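Local coordinates for HP0420 homologue (Helicobacter felis, PDB 3LW3), which is of unknown function but adopts the hotdog fold, a fold common among thioesterases and dehydratases acting on acyl thioesters, and may bind a similar acyl group, at the interface of chains A and B. Numbering follows the deposited sequence. Chains: chain A/B, HP0420 homologue.

Contact 1: the interface of chains A and B. Residues chain A 82-86; chain B 80-83.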
# COMPACT_ATOMS: atom_id res chain seq x y z
N MET A 82 -9.48 1.87 4.82
CA MET A 82 -8.55 2.74 5.53
C MET A 82 -8.56 4.13 4.95
O MET A 82 -8.83 4.31 3.74
CB MET A 82 -7.14 2.14 5.45
CG MET A 82 -6.51 2.09 4.06
SD MET A 82 -4.92 1.23 4.03
CE MET A 82 -5.35 -0.44 4.27
N LYS A 83 -8.25 5.09 5.80
CA LYS A 83 -8.01 6.47 5.40
C LYS A 83 -6.65 6.82 5.99
O LYS A 83 -6.46 6.76 7.23
CB LYS A 83 -9.12 7.41 5.91
CG LYS A 83 -8.95 8.90 5.50
CD LYS A 83 -7.99 9.10 4.25
CE LYS A 83 -7.77 10.56 3.78
NZ LYS A 83 -7.51 11.51 4.96
N VAL A 84 -5.69 7.12 5.14
CA VAL A 84 -4.34 7.39 5.61
C VAL A 84 -3.68 8.58 4.95
O VAL A 84 -3.97 8.92 3.80
CB VAL A 84 -3.42 6.14 5.53
CG1 VAL A 84 -4.24 4.80 5.77
CG2 VAL A 84 -2.71 6.14 4.27
N ASN A 85 -2.83 9.24 5.71
CA ASN A 85 -2.00 10.32 5.22
C ASN A 85 -0.56 9.88 5.37
O ASN A 85 -0.12 9.49 6.47
CB ASN A 85 -2.21 11.60 6.02
CG ASN A 85 -3.66 12.03 6.09
OD1 ASN A 85 -4.40 11.93 5.11
ND2 ASN A 85 -4.07 12.53 7.25
N LEU A 86 0.18 9.94 4.27
CA LEU A 86 1.62 9.68 4.26
C LEU A 86 2.25 11.06 4.42
O LEU A 86 2.16 11.91 3.50
CB LEU A 86 2.03 9.02 2.93
CG LEU A 86 1.29 7.71 2.61
CD1 LEU A 86 1.84 7.03 1.33
CD2 LEU A 86 1.45 6.82 3.73
N SER B 80 0.44 11.28 -1.17
CA SER B 80 0.27 11.99 0.11
C SER B 80 -0.85 11.46 1.00
O SER B 80 -0.81 11.61 2.23
CB SER B 80 0.06 13.50 -0.12
OG SER B 80 -1.03 13.72 -1.01
N SER B 81 -1.87 10.87 0.38
CA SER B 81 -2.99 10.33 1.16
C SER B 81 -3.84 9.43 0.29
O SER B 81 -3.74 9.45 -0.94
CB SER B 81 -3.85 11.42 1.79
OG SER B 81 -4.55 12.12 0.81
N MET B 82 -4.65 8.61 0.94
CA MET B 82 -5.58 7.75 0.24
C MET B 82 -6.75 7.39 1.11
O MET B 82 -6.65 7.37 2.34
CB MET B 82 -4.86 6.46 -0.18
CG MET B 82 -4.49 5.55 0.99
SD MET B 82 -3.43 4.16 0.53
CE MET B 82 -1.92 4.93 0.02
N LYS B 83 -7.88 7.10 0.47
CA LYS B 83 -9.06 6.57 1.11
C LYS B 83 -9.46 5.35 0.27
O LYS B 83 -9.73 5.47 -0.93
CB LYS B 83 -10.18 7.59 1.09
CG LYS B 83 -11.32 7.21 2.04
CD LYS B 83 -12.32 6.24 1.38
CE LYS B 83 -13.12 5.43 2.43
NZ LYS B 83 -12.19 4.89 3.47
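A:Val84 and B:Met82 are paired in an antiparallel bridge between one strand of each chain, and trade a pair of backbone hydrogen bonds. A:Val84 N donates to B:Met82 O at 3.0 Å, and B:Met82 N donates to A:Val84 O, also at 3.0 Å. Further along, A:Leu86 N donates to B:Ser80 O at 2.8 Å. This backbone ladder is the tight part of the contact. Beside it, on the apolar face, A:Val84 and B:Met82 lie side by side and point the same way in ordinary van der Waals packing, with the valine methyl CG2 3.8 Å from B:Met82 CG. The methionine's CG sits between its own N and carbonyl carbon (chi1 69°), which sets the start of this flexible thioether chain beside the branched, strand-loving valine. The opposite face is polar and looser. A:Asn85 and B:Ser81 are bridge partners there, polar side chains that suit the face away from the apolar packing, and the amide oxygen A:Asn85 OD1 lies 3.4 Å from B:Ser81 CB. Within chain A, A:Lys83 NZ donates a hydrogen bond to A:Asn85 OD1 at 3.1 Å, which may help fix the amide's rotation, while B:Lys83 NZ forms a weak hydrogen bond with A:Met82 O. Both segments belong to strand 77-86, which meets its own copy at the two-fold axis, marked by the bridge of A:Lys83 with B:Lys83, and joins the sheets of the two subunits edge to edge.

Contact 2: the interface of chains A and B. Residues chain A 18-22, 69; chain B 49-51, 56.
An intersubunit disulfide ties the loop before the first 3-10 helix of one hotdog subunit to the segment leading into the long helix 57-72 of the other. A:Cys19 SG and B:Cys50 SG are bonded at 2.0 Å. The CB-SG-SG-CB torsion is about -95°, a left-handed and nearly perpendicular arrangement, so the bridge is unstrained about its S-S bond. Hydrogen bonds from backbone N-H groups flank it. A:Arg21 N donates to B:Cys50 O at 2.8 Å, and A:Cys19 N donates to B:Glu51 OE2 at 2.9 Å, meeting that carboxylate oxygen from above its plane (55° out of it). Glutamate suits this place because its bent chain carries a two-oxygen acceptor back over the loop. Its other oxygen, OE1, has a weak bond to A:Thr20 N. Water 1 bridges the two chains here, lying 2.8 Å from the hydroxyl A:Thr20 OG1 and 2.9 Å from B:Glu51 OE1, with no direction assigned to either bond. Two apolar contacts lie beyond this polar group. A:Leu22 sets its methyl CD1 over the centre of one face of the B:His56 imidazole, 3.5 Å from the ring centroid, a CH-pi contact; its CG is anti to the backbone N (chi1 -172°), which turns the isobutyl group toward the ring. A:Arg21 and B:Leu49 run side by side, and the leucine methyl CD1 covers one face of the guanidinium toward its rim, 3.6 Å from A:Arg21 NH2. The flat arginine head can thus pack its face against a hydrocarbon group.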
# COMPACT_ATOMS: atom_id res chain seq x y z
N VAL A 18 -3.47 -13.28 14.52
CA VAL A 18 -3.67 -12.70 13.19
C VAL A 18 -2.45 -12.82 12.30
O VAL A 18 -1.32 -12.86 12.80
CB VAL A 18 -4.01 -11.18 13.25
CG1 VAL A 18 -5.34 -10.98 13.89
CG2 VAL A 18 -2.87 -10.41 13.92
N CYS A 19 -2.71 -12.85 10.99
CA CYS A 19 -1.66 -12.94 9.98
C CYS A 19 -0.64 -14.07 10.22
O CYS A 19 0.57 -13.83 10.18
CB CYS A 19 -0.91 -11.62 9.88
SG CYS A 19 -1.81 -10.35 9.01
N THR A 20 -1.14 -15.29 10.39
CA THR A 20 -0.29 -16.45 10.62
C THR A 20 0.71 -16.68 9.48
O THR A 20 1.78 -17.28 9.70
CB THR A 20 -1.11 -17.77 10.88
OG1 THR A 20 -1.79 -18.19 9.68
CG2 THR A 20 -2.14 -17.57 11.97
N ARG A 21 0.37 -16.25 8.26
CA ARG A 21 1.22 -16.55 7.11
C ARG A 21 2.15 -15.40 6.73
O ARG A 21 2.89 -15.49 5.76
CB ARG A 21 0.39 -16.96 5.89
CG ARG A 21 -0.28 -18.36 6.00
CD ARG A 21 0.65 -19.50 5.51
NE ARG A 21 0.29 -20.06 4.19
CZ ARG A 21 1.07 -19.99 3.11
NH1 ARG A 21 2.23 -19.32 3.17
NH2 ARG A 21 0.70 -20.56 1.95
N LEU A 22 2.14 -14.32 7.50
CA LEU A 22 2.84 -13.11 7.05
C LEU A 22 4.36 -13.15 7.26
O LEU A 22 4.82 -13.49 8.34
CB LEU A 22 2.26 -11.88 7.73
CG LEU A 22 2.76 -10.52 7.24
CD1 LEU A 22 1.74 -9.83 6.35
CD2 LEU A 22 2.96 -9.69 8.46
N LEU A 69 -3.99 -4.82 12.76
CA LEU A 69 -4.49 -6.17 13.00
C LEU A 69 -4.02 -6.74 14.34
O LEU A 69 -4.79 -7.37 15.04
CB LEU A 69 -4.08 -7.10 11.84
CG LEU A 69 -4.94 -6.79 10.60
CD1 LEU A 69 -4.34 -7.35 9.27
CD2 LEU A 69 -6.37 -7.31 10.83
N LEU B 49 0.81 -13.23 1.46
CA LEU B 49 -0.32 -13.62 2.32
C LEU B 49 -0.22 -13.07 3.74
O LEU B 49 0.87 -13.05 4.34
CB LEU B 49 -0.39 -15.15 2.41
CG LEU B 49 -0.82 -15.82 1.11
CD1 LEU B 49 -0.61 -17.33 1.22
CD2 LEU B 49 -2.25 -15.49 0.71
N CYS B 50 -1.36 -12.64 4.27
CA CYS B 50 -1.49 -12.38 5.71
C CYS B 50 -1.95 -13.67 6.35
O CYS B 50 -1.29 -14.18 7.25
CB CYS B 50 -2.52 -11.29 5.95
SG CYS B 50 -3.12 -11.14 7.65
N GLU B 51 -3.07 -14.19 5.88
CA GLU B 51 -3.59 -15.50 6.32
C GLU B 51 -3.51 -16.49 5.16
O GLU B 51 -3.21 -16.10 4.03
CB GLU B 51 -5.06 -15.42 6.81
CG GLU B 51 -5.44 -14.19 7.69
CD GLU B 51 -5.08 -14.38 9.16
OE1 GLU B 51 -4.48 -15.43 9.48
OE2 GLU B 51 -5.34 -13.45 9.98
N HIS B 56 -2.29 -9.94 2.17
CA HIS B 56 -2.08 -8.79 3.04
C HIS B 56 -2.46 -7.45 2.40
O HIS B 56 -2.13 -7.19 1.21
CB HIS B 56 -0.63 -8.70 3.45
CG HIS B 56 -0.42 -7.79 4.61
ND1 HIS B 56 0.48 -6.76 4.61
CD2 HIS B 56 -1.02 -7.77 5.82
CE1 HIS B 56 0.43 -6.14 5.78
NE2 HIS B 56 -0.46 -6.75 6.53
O HOH W 1 -4.24 -18.08 8.35

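Contact 1 and contact 2 lie about 22 Å apart, measured between the centres of their C-alpha atoms, and share no residue. They belong to one two-fold symmetric interface, so both recur with the chains exchanged; contact 1 pairs strand 77-86 with its own copy, whereas contact 2 joins different segments of the chain. Helix 57-72, which contributes A:Leu69 to contact 2, directly precedes strand 77-86 in the order of elements. Strand pairing at contact 1 and covalent linkage between loops at contact 2 hold the subunits together in different ways, consistent with a stable dimer, as is common for hotdog proteins.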